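PDB 3C2G: beta-catenin homolog sys-1 from Caenorhabditis elegans, which acts as a transcription coregulator in the Wnt signaling asymmetry pathway, binding the TCF factor pop-1 directly and activating or repressing target genes. Local coordinates for residues K540-A543 / Q544-S548; K562-F565 / I566-L570; C50-Q53 / I54-I58; I257-I260 / I261-D265. All coordinates share one frame; numbering follows the deposited sequence.

Interaction 1. Residues K540-A543 / Q544-S548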
loop_
_atom_site.group_PDB
_atom_site.type_symbol
_atom_site.label_atom_id
_atom_site.label_comp_id
_atom_site.label_asym_id
_atom_site.label_seq_id
_atom_site.Cartn_x
_atom_site.Cartn_y
_atom_site.Cartn_z
ATOM N N LYS A 540 -36.064 -17.529 23.150
ATOM C CA LYS A 540 -35.854 -18.896 23.656
ATOM C C LYS A 540 -34.676 -19.581 22.992
ATOM O O LYS A 540 -33.769 -20.050 23.662
ATOM C CB LYS A 540 -37.098 -19.764 23.428
ATOM C CG LYS A 540 -38.112 -19.744 24.539
ATOM C CD LYS A 540 -37.911 -20.894 25.519
ATOM C CE LYS A 540 -38.942 -20.836 26.656
ATOM N NZ LYS A 540 -38.782 -21.970 27.617
ATOM N N GLU A 541 -34.726 -19.641 21.665
ATOM C CA GLU A 541 -33.761 -20.361 20.849
ATOM C C GLU A 541 -32.331 -19.859 21.078
ATOM O O GLU A 541 -31.416 -20.662 21.254
ATOM C CB GLU A 541 -34.162 -20.261 19.359
ATOM C CG GLU A 541 -33.525 -21.308 18.421
ATOM C CD GLU A 541 -33.906 -21.150 16.928
ATOM O OE1 GLU A 541 -33.468 -21.998 16.110
ATOM O OE2 GLU A 541 -34.638 -20.193 16.562
ATOM N N VAL A 542 -32.148 -18.540 21.092
ATOM C CA VAL A 542 -30.823 -17.966 21.306
ATOM C C VAL A 542 -30.262 -18.355 22.669
ATOM O O VAL A 542 -29.105 -18.775 22.779
ATOM C CB VAL A 542 -30.807 -16.417 21.141
ATOM C CG1 VAL A 542 -29.521 -15.836 21.674
ATOM C CG2 VAL A 542 -30.969 -16.034 19.690
ATOM N N ALA A 543 -31.088 -18.220 23.699
ATOM C CA ALA A 543 -30.681 -18.557 25.047
ATOM C C ALA A 543 -30.264 -20.015 25.146
ATOM O O ALA A 543 -29.161 -20.318 25.615
ATOM C CB ALA A 543 -31.781 -18.255 26.016
ATOM N N GLN A 544 -31.111 -20.927 24.679
ATOM C CA GLN A 544 -30.768 -22.342 24.823
ATOM C C GLN A 544 -29.640 -22.784 23.890
ATOM O O GLN A 544 -28.876 -23.677 24.234
ATOM C CB GLN A 544 -31.997 -23.268 24.818
ATOM C CG GLN A 544 -32.722 -23.418 23.501
ATOM C CD GLN A 544 -34.202 -23.808 23.662
ATOM O OE1 GLN A 544 -34.639 -24.260 24.731
ATOM N NE2 GLN A 544 -34.975 -23.627 22.588
ATOM N N TYR A 545 -29.492 -22.132 22.742
ATOM C CA TYR A 545 -28.341 -22.415 21.881
ATOM C C TYR A 545 -27.044 -21.719 22.326
ATOM O O TYR A 545 -26.016 -21.844 21.659
ATOM C CB TYR A 545 -28.642 -22.102 20.412
ATOM C CG TYR A 545 -29.424 -23.167 19.678
ATOM C CD1 TYR A 545 -28.775 -24.225 19.049
ATOM C CD2 TYR A 545 -30.816 -23.113 19.604
ATOM C CE1 TYR A 545 -29.495 -25.208 18.364
ATOM C CE2 TYR A 545 -31.544 -24.086 18.926
ATOM C CZ TYR A 545 -30.881 -25.126 18.309
ATOM O OH TYR A 545 -31.602 -26.084 17.631
ATOM N N SER A 546 -27.080 -21.010 23.452
ATOM C CA SER A 546 -25.891 -20.314 23.968
ATOM C C SER A 546 -25.208 -20.971 25.167
ATOM O O SER A 546 -24.464 -20.308 25.891
ATOM C CB SER A 546 -26.243 -18.875 24.329
ATOM O OG SER A 546 -26.437 -18.136 23.150
ATOM N N TYR A 547 -25.464 -22.262 25.373
ATOM C CA TYR A 547 -24.852 -23.018 26.467
ATOM C C TYR A 547 -23.307 -23.013 26.388
ATOM O O TYR A 547 -22.632 -23.067 27.403
ATOM C CB TYR A 547 -25.400 -24.450 26.490
ATOM C CG TYR A 547 -25.073 -25.213 25.239
ATOM C CD1 TYR A 547 -25.864 -25.083 24.103
ATOM C CD2 TYR A 547 -23.949 -26.029 25.172
ATOM C CE1 TYR A 547 -25.554 -25.751 22.932
ATOM C CE2 TYR A 547 -23.628 -26.706 24.009
ATOM C CZ TYR A 547 -24.438 -26.562 22.888
ATOM O OH TYR A 547 -24.137 -27.239 21.717
ATOM N N SER A 548 -22.764 -22.934 25.179
ATOM C CA SER A 548 -21.311 -22.804 24.957
ATOM C C SER A 548 -20.683 -21.536 25.537
ATOM O O SER A 548 -19.484 -21.507 25.783
ATOM C CB SER A 548 -20.989 -22.885 23.466
ATOM O OG SER A 548 -22.060 -22.348 22.694
#

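Interaction 2. Residues K562-F565 / I566-L570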
loop_
_atom_site.group_PDB
_atom_site.type_symbol
_atom_site.label_atom_id
_atom_site.label_comp_id
_atom_site.label_asym_id
_atom_site.label_seq_id
_atom_site.Cartn_x
_atom_site.Cartn_y
_atom_site.Cartn_z
ATOM N N LYS A 562 -17.785 1.633 28.807
ATOM C CA LYS A 562 -18.745 1.848 27.728
ATOM C C LYS A 562 -20.160 1.477 28.193
ATOM O O LYS A 562 -20.423 0.322 28.520
ATOM C CB LYS A 562 -18.326 1.038 26.506
ATOM C CG LYS A 562 -18.962 1.472 25.204
ATOM C CD LYS A 562 -18.233 0.832 24.036
ATOM C CE LYS A 562 -18.846 1.230 22.708
ATOM N NZ LYS A 562 -18.086 0.646 21.567
ATOM N N PRO A 563 -21.072 2.467 28.239
ATOM C CA PRO A 563 -22.401 2.304 28.848
ATOM C C PRO A 563 -23.346 1.389 28.071
ATOM O O PRO A 563 -24.163 0.682 28.668
ATOM C CB PRO A 563 -22.952 3.732 28.872
ATOM C CG PRO A 563 -22.271 4.411 27.737
ATOM C CD PRO A 563 -20.882 3.824 27.691
ATOM N N THR A 564 -23.233 1.413 26.750
ATOM C CA THR A 564 -24.062 0.589 25.887
ATOM C C THR A 564 -23.656 -0.891 25.969
ATOM O O THR A 564 -24.487 -1.779 25.789
ATOM C CB THR A 564 -24.034 1.107 24.421
ATOM O OG1 THR A 564 -24.816 0.247 23.584
ATOM C CG2 THR A 564 -22.601 1.171 23.875
ATOM N N PHE A 565 -22.378 -1.141 26.247
ATOM C CA PHE A 565 -21.862 -2.499 26.402
ATOM C C PHE A 565 -22.356 -3.115 27.710
ATOM O O PHE A 565 -22.824 -4.251 27.721
ATOM C CB PHE A 565 -20.328 -2.509 26.324
ATOM C CG PHE A 565 -19.708 -3.873 26.503
ATOM C CD1 PHE A 565 -20.093 -4.947 25.703
ATOM C CD2 PHE A 565 -18.717 -4.078 27.462
ATOM C CE1 PHE A 565 -19.507 -6.211 25.863
ATOM C CE2 PHE A 565 -18.127 -5.331 27.633
ATOM C CZ PHE A 565 -18.525 -6.400 26.831
ATOM N N ILE A 566 -22.258 -2.345 28.791
ATOM C CA ILE A 566 -22.761 -2.725 30.107
ATOM C C ILE A 566 -24.252 -3.057 30.050
ATOM O O ILE A 566 -24.695 -4.108 30.538
ATOM C CB ILE A 566 -22.522 -1.584 31.132
ATOM C CG1 ILE A 566 -21.018 -1.348 31.330
ATOM C CG2 ILE A 566 -23.226 -1.876 32.464
ATOM C CD1 ILE A 566 -20.686 -0.109 32.147
ATOM N N HIS A 567 -25.020 -2.154 29.452
ATOM C CA HIS A 567 -26.452 -2.343 29.336
ATOM C C HIS A 567 -26.739 -3.609 28.543
ATOM O O HIS A 567 -27.634 -4.376 28.907
ATOM C CB HIS A 567 -27.115 -1.136 28.675
ATOM C CG HIS A 567 -28.599 -1.270 28.523
ATOM N ND1 HIS A 567 -29.469 -1.183 29.591
ATOM C CD2 HIS A 567 -29.368 -1.485 27.430
ATOM C CE1 HIS A 567 -30.709 -1.343 29.163
ATOM N NE2 HIS A 567 -30.676 -1.529 27.855
ATOM N N ASN A 568 -25.971 -3.833 27.475
ATOM C CA ASN A 568 -26.182 -5.002 26.620
ATOM C C ASN A 568 -25.894 -6.303 27.370
ATOM O O ASN A 568 -26.633 -7.286 27.274
ATOM C CB ASN A 568 -25.346 -4.899 25.337
ATOM C CG ASN A 568 -26.024 -4.063 24.264
ATOM O OD1 ASN A 568 -27.205 -3.724 24.370
ATOM N ND2 ASN A 568 -25.290 -3.739 23.224
ATOM N N VAL A 569 -24.812 -6.274 28.134
ATOM C CA VAL A 569 -24.394 -7.416 28.916
ATOM C C VAL A 569 -25.447 -7.742 29.964
ATOM O O VAL A 569 -25.808 -8.901 30.133
ATOM C CB VAL A 569 -23.012 -7.177 29.528
ATOM C CG1 VAL A 569 -22.792 -8.046 30.741
ATOM C CG2 VAL A 569 -21.934 -7.428 28.470
ATOM N N LEU A 570 -25.964 -6.721 30.634
ATOM C CA LEU A 570 -26.996 -6.925 31.646
ATOM C C LEU A 570 -28.261 -7.518 31.047
ATOM O O LEU A 570 -28.830 -8.467 31.599
ATOM C CB LEU A 570 -27.328 -5.616 32.365
ATOM C CG LEU A 570 -26.219 -5.029 33.231
ATOM C CD1 LEU A 570 -26.501 -3.570 33.564
ATOM C CD2 LEU A 570 -26.018 -5.846 34.485
#

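Interaction 3. Residues C50-Q53 / I54-I58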
loop_
_atom_site.group_PDB
_atom_site.type_symbol
_atom_site.label_atom_id
_atom_site.label_comp_id
_atom_site.label_asym_id
_atom_site.label_seq_id
_atom_site.Cartn_x
_atom_site.Cartn_y
_atom_site.Cartn_z
ATOM N N CYS A 50 46.183 2.292 -4.957
ATOM C CA CYS A 50 46.073 1.998 -6.386
ATOM C C CYS A 50 44.731 2.511 -6.924
ATOM O O CYS A 50 44.680 3.218 -7.927
ATOM C CB CYS A 50 46.223 0.494 -6.624
ATOM S SG CYS A 50 45.945 -0.062 -8.338
ATOM N N VAL A 51 43.650 2.179 -6.219
ATOM C CA VAL A 51 42.317 2.677 -6.539
ATOM C C VAL A 51 42.227 4.203 -6.396
ATOM O O VAL A 51 41.706 4.876 -7.281
ATOM C CB VAL A 51 41.229 1.957 -5.690
ATOM C CG1 VAL A 51 39.860 2.623 -5.843
ATOM C CG2 VAL A 51 41.153 0.487 -6.072
ATOM N N GLN A 52 42.745 4.748 -5.299
ATOM C CA GLN A 52 42.741 6.202 -5.105
ATOM C C GLN A 52 43.427 6.971 -6.243
ATOM O O GLN A 52 42.922 8.014 -6.686
ATOM C CB GLN A 52 43.357 6.588 -3.759
ATOM C CG GLN A 52 42.908 7.958 -3.251
ATOM C CD GLN A 52 41.374 8.101 -3.179
ATOM O OE1 GLN A 52 40.694 7.339 -2.477
ATOM N NE2 GLN A 52 40.835 9.081 -3.909
ATOM N N GLN A 53 44.572 6.453 -6.696
ATOM C CA GLN A 53 45.318 7.020 -7.823
ATOM C C GLN A 53 44.453 7.092 -9.075
ATOM O O GLN A 53 44.396 8.139 -9.721
ATOM C CB GLN A 53 46.575 6.190 -8.140
ATOM C CG GLN A 53 47.729 6.356 -7.179
ATOM C CD GLN A 53 48.968 5.552 -7.589
ATOM O OE1 GLN A 53 48.914 4.323 -7.753
ATOM N NE2 GLN A 53 50.096 6.248 -7.751
ATOM N N ILE A 54 43.799 5.978 -9.418
ATOM C CA ILE A 54 42.902 5.932 -10.575
ATOM C C ILE A 54 41.716 6.881 -10.396
ATOM O O ILE A 54 41.366 7.627 -11.317
ATOM C CB ILE A 54 42.357 4.515 -10.840
ATOM C CG1 ILE A 54 43.485 3.473 -10.826
ATOM C CG2 ILE A 54 41.541 4.486 -12.138
ATOM C CD1 ILE A 54 44.011 3.081 -12.170
ATOM N N LEU A 55 41.100 6.852 -9.216
ATOM C CA LEU A 55 39.948 7.700 -8.951
ATOM C C LEU A 55 40.348 9.152 -9.117
ATOM O O LEU A 55 39.602 9.950 -9.697
ATOM C CB LEU A 55 39.366 7.456 -7.551
ATOM C CG LEU A 55 38.634 6.129 -7.283
ATOM C CD1 LEU A 55 38.188 6.038 -5.817
ATOM C CD2 LEU A 55 37.450 5.935 -8.229
ATOM N N ASN A 56 41.538 9.487 -8.627
ATOM C CA ASN A 56 42.007 10.859 -8.695
ATOM C C ASN A 56 42.266 11.302 -10.124
ATOM O O ASN A 56 42.102 12.480 -10.437
ATOM C CB ASN A 56 43.234 11.069 -7.809
ATOM C CG ASN A 56 42.867 11.242 -6.340
ATOM O OD1 ASN A 56 41.687 11.383 -5.985
ATOM N ND2 ASN A 56 43.879 11.249 -5.480
ATOM N N ILE A 57 42.635 10.357 -10.987
ATOM C CA ILE A 57 42.786 10.646 -12.413
ATOM C C ILE A 57 41.424 10.788 -13.111
ATOM O O ILE A 57 41.207 11.723 -13.901
ATOM C CB ILE A 57 43.687 9.603 -13.145
ATOM C CG1 ILE A 57 45.142 9.733 -12.678
ATOM C CG2 ILE A 57 43.629 9.805 -14.650
ATOM C CD1 ILE A 57 46.078 8.648 -13.220
ATOM N N ILE A 58 40.511 9.860 -12.831
ATOM C CA ILE A 58 39.146 9.982 -13.342
ATOM C C ILE A 58 38.596 11.385 -13.062
ATOM O O ILE A 58 38.155 12.099 -13.985
ATOM C CB ILE A 58 38.227 8.882 -12.777
ATOM C CG1 ILE A 58 38.593 7.535 -13.409
ATOM C CG2 ILE A 58 36.767 9.238 -13.034
ATOM C CD1 ILE A 58 38.051 6.349 -12.690
#

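Interaction 4. Residues I257-I260 / I261-D265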
loop_
_atom_site.group_PDB
_atom_site.type_symbol
_atom_site.label_atom_id
_atom_site.label_comp_id
_atom_site.label_asym_id
_atom_site.label_seq_id
_atom_site.Cartn_x
_atom_site.Cartn_y
_atom_site.Cartn_z
ATOM N N ILE A 257 5.482 1.087 -20.964
ATOM C CA ILE A 257 4.701 0.414 -19.941
ATOM C C ILE A 257 5.456 0.512 -18.639
ATOM O O ILE A 257 4.895 0.867 -17.592
ATOM C CB ILE A 257 4.428 -1.064 -20.305
ATOM C CG1 ILE A 257 3.292 -1.151 -21.338
ATOM C CG2 ILE A 257 4.084 -1.904 -19.053
ATOM C CD1 ILE A 257 3.138 -2.528 -21.979
ATOM N N GLN A 258 6.749 0.209 -18.722
ATOM C CA GLN A 258 7.646 0.241 -17.566
ATOM C C GLN A 258 7.747 1.664 -17.001
ATOM O O GLN A 258 7.773 1.841 -15.790
ATOM C CB GLN A 258 9.016 -0.339 -17.945
ATOM C CG GLN A 258 9.675 -1.228 -16.871
ATOM C CD GLN A 258 8.836 -2.456 -16.442
ATOM O OE1 GLN A 258 8.186 -3.123 -17.263
ATOM N NE2 GLN A 258 8.867 -2.759 -15.143
ATOM N N VAL A 259 7.775 2.669 -17.869
ATOM C CA VAL A 259 7.739 4.053 -17.420
ATOM C C VAL A 259 6.466 4.353 -16.595
ATOM O O VAL A 259 6.525 5.037 -15.573
ATOM C CB VAL A 259 7.843 5.043 -18.598
ATOM C CG1 VAL A 259 7.397 6.451 -18.166
ATOM C CG2 VAL A 259 9.257 5.083 -19.139
ATOM N N ILE A 260 5.324 3.828 -17.035
ATOM C CA ILE A 260 4.064 4.022 -16.317
ATOM C C ILE A 260 4.077 3.326 -14.941
ATOM O O ILE A 260 3.626 3.889 -13.938
ATOM C CB ILE A 260 2.882 3.518 -17.165
ATOM C CG1 ILE A 260 2.659 4.437 -18.357
ATOM C CG2 ILE A 260 1.610 3.359 -16.316
ATOM C CD1 ILE A 260 1.989 3.732 -19.509
ATOM N N ILE A 261 4.583 2.103 -14.911
ATOM C CA ILE A 261 4.665 1.323 -13.687
ATOM C C ILE A 261 5.582 1.967 -12.647
ATOM O O ILE A 261 5.237 2.049 -11.475
ATOM C CB ILE A 261 5.082 -0.140 -13.983
ATOM C CG1 ILE A 261 3.955 -0.848 -14.756
ATOM C CG2 ILE A 261 5.429 -0.875 -12.701
ATOM C CD1 ILE A 261 4.265 -2.257 -15.239
ATOM N N ARG A 262 6.735 2.451 -13.072
ATOM C CA ARG A 262 7.634 3.125 -12.150
ATOM C C ARG A 262 7.093 4.487 -11.700
ATOM O O ARG A 262 7.412 4.956 -10.611
ATOM C CB ARG A 262 9.038 3.258 -12.758
ATOM C CG ARG A 262 9.790 1.913 -12.908
ATOM C CD ARG A 262 11.155 2.152 -13.570
ATOM N NE ARG A 262 11.896 0.926 -13.880
ATOM C CZ ARG A 262 13.016 0.541 -13.270
ATOM N NH1 ARG A 262 13.551 1.283 -12.302
ATOM N NH2 ARG A 262 13.610 -0.589 -13.637
ATOM N N THR A 263 6.286 5.126 -12.536
ATOM C CA THR A 263 5.609 6.348 -12.121
ATOM C C THR A 263 4.556 6.053 -11.048
ATOM O O THR A 263 4.440 6.810 -10.093
ATOM C CB THR A 263 4.982 7.058 -13.306
ATOM O OG1 THR A 263 6.022 7.443 -14.212
ATOM C CG2 THR A 263 4.219 8.293 -12.867
ATOM N N PHE A 264 3.821 4.949 -11.189
ATOM C CA PHE A 264 2.896 4.527 -10.146
ATOM C C PHE A 264 3.662 4.257 -8.852
ATOM O O PHE A 264 3.263 4.715 -7.783
ATOM C CB PHE A 264 2.096 3.265 -10.546
ATOM C CG PHE A 264 1.020 3.493 -11.601
ATOM C CD1 PHE A 264 0.351 4.705 -11.710
ATOM C CD2 PHE A 264 0.657 2.452 -12.463
ATOM C CE1 PHE A 264 -0.659 4.882 -12.670
ATOM C CE2 PHE A 264 -0.349 2.616 -13.425
ATOM C CZ PHE A 264 -1.008 3.831 -13.528
ATOM N N ASP A 265 4.757 3.512 -8.950
ATOM C CA ASP A 265 5.588 3.180 -7.788
ATOM C C ASP A 265 6.143 4.431 -7.096
ATOM O O ASP A 265 6.110 4.523 -5.878
ATOM C CB ASP A 265 6.732 2.245 -8.201
ATOM C CG ASP A 265 7.604 1.812 -7.016
ATOM O OD1 ASP A 265 7.069 1.220 -6.045
ATOM O OD2 ASP A 265 8.830 2.065 -7.051
#

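Interaction 1. Residues K540-A543 / Q544-S548
With OG swung away from its own carbonyl carbon and beside its backbone N (chi1 -72°), Ser546 turns its hydroxyl back along the chain to Val542. The first torsions of Glu541 and Tyr545 differ: Glu541 CG stands trans to the backbone N (chi1 -162°), whereas Tyr545 CG lies beside its own N, which brings the ring's CD2-CE2 edge back alongside Glu541. There Glu541 CG comes within 3.4 Å of Tyr545 CE2, the carboxylate and ring planes being 61° apart. Glu541 O sits at the ring's edge, and it also accepts from Tyr545 N at 2.8 Å, one i to i-4 bond after that of Gln544 N to Lys540 O (3.0 Å). Ser546 N, badly aimed at Val542 O, instead donates to Ala543 O, three residues back, at 3.1 Å. This 3-10-like tightening is common where an alpha-helix runs out, and the serine hydroxyl takes over a last-turn carbonyl, Ser546 OG to Val542 O at 2.8 Å. An alanine at Ser546 removes the hydroxyl, and Val542 O would probably be left to the badly aimed backbone N. Val542 packs on Leu529, Leu532 and Met533 of helix 515-535, while Val542, Tyr545 and Ser546 share Ile495 of helix 494-507. Lys540 and Ala543 meet His579 of helix 563-579.

Interaction 2. Residues K562-F565 / I566-L570
Lys562, the N-cap residue, offers its O to Ile566 N at 3.2 Å, and Ile566 CG1 rests 3.3 Å from Lys562 O because it lies beside its own backbone N (chi1 -64°). The lysine's amine looks elsewhere, to a salt bridge with Glu523. Pro563, which has no N-H to give, suits the first turn of a helix; its O receives His567 N at 3.1 Å. Thr564 O accepts Asn568 N at 3.0 Å, and the two side chains run alongside each other, with Asn568 CG only 3.1 Å from Thr564 O. Phe565 closes the series: its O accepts Val569 N at 2.9 Å, and its ring takes Val569 CG2 over one face. That methyl is 4.1 Å from the centroid of the Phe565 ring and 23° off the normal, a CH-pi contact displaced toward the rim near CE1. An alanine here takes away the ring under Val569 CG2 and would probably open a gap toward Leu555 and Leu556. Phe565 and Asn568 face helix 515-535, through Gln519, Glu523, Ile526 and Leu530, while Leu570 packs against Ile605, Ala608 and Leu612 of helix 603-613.

Interaction 3. Residues C50-Q53 / I54-I58
Gln52 and Asn56, one helical turn apart, are joined through their side-chain amides: Gln52 NE2 donates to Asn56 OD1 at 3.2 Å with an N-H...O angle of 151°. The evidence for its geometry is uneven on the two sides. Asn56 OD1 lies in the Gln52 amide plane, as a well-directed N-H requires, yet the donor lies above the asparagine carbonyl plane, not on a lone pair; the two amide planes are 56° apart. A bend at chi2 (54°) folds the Gln52 chain so that NE2 reaches forward along the helix. In addition, Asn56 N bonds to Gln52 O at 2.8 Å, so the pair is tied twice, by backbone and by side chain. On the neighbouring flank Val51 and Leu55 point the same way, with Val51 CG1 3.8 Å from Leu55 CD1, alongside a backbone bond from Leu55 N to Val51 O of 2.8 Å. Gln53 O likewise receives Ile57 N, at 3.1 Å.

In the next shell, Gln100 donates through NE2 to Gln52 OE1, which is consistent with a fixed amide rotation that aims Gln52 NE2 at Asn56. Ile54 enters a cluster formed by Ile11, Ile30, Trp33, Ile34, Ile84 and Phe88, drawn from helices 3-13, 20-37 and 71-90; Leu55 shares Phe88. Such an amphipathic helix, apolar where it meets its neighbours and amide-bearing on another side, belongs to the all-helical stacked architecture of an armadillo domain, the beta-catenin fold.

Interaction 4. Residues I257-I260 / I261-D265
Ile257 to Phe264 form regular alpha-helix, in which Ile261 N reaches Ile257 O at 3.0 Å, Arg262 N reaches Gln258 O at 3.0 Å and Phe264 N reaches Ile260 O at 3.0 Å. This helix, 251-270, lies in the interior part of the armadillo domain, nearer the chain's centre than its ends, and its side chains sort by flank. Ile257 and Ile261 run side by side, with Ile257 CG2 3.8 Å from Ile261 CD1. Ile260 and Phe264 do likewise: Ile260 CG2, trans to the backbone N, is the branch that meets Phe264 CE2 at 3.6 Å, while the Ile260 carbonyl oxygen lies over one face of the ring, off toward its rim. The ring thus packs on both a methyl and a peptide oxygen of the preceding turn, and it continues outward to Met232 of helix 224-239 and to Ala303 and Leu307 of helix 298-311. On another flank Gln258 and Arg262 pair: Arg262 is extended from CG to NE, and Gln258 CG lies at the edge of its guanidinium. Largely apolar residues, Pro188, Phe191 and Ile192, border the arginine. Thr263 is buried, and its hydroxyl is satisfied within the helix: Thr263 OG1, beside its own N (chi1 -62°), donates to Val259 O at 2.8 Å. That oxygen also takes Thr263 N at 3.0 Å, the two donors arriving from opposite faces of the carbonyl plane.

The four contacts are all local, within or at the end of helices, and they sample an elongated armadillo domain in the chain order 3, 4, 1, 2. Interactions 1 and 2 are neighbours, with centres about 20 Å apart; both lean on helix 515-535, and His579, at the far end of the helix that carries interaction 2, touches interaction 1. Interactions 1 and 3 lie on opposite sides of the chain's centre, about 84 Å between centres. Interaction 4 falls between, about 38 Å from interaction 3 by centres. In interaction 4 the hydroxyl shares its carbonyl with its own residue's backbone N, whereas in interaction 1 that N has turned to the next carbonyl. Their geometry alone assigns none to pop-1 binding.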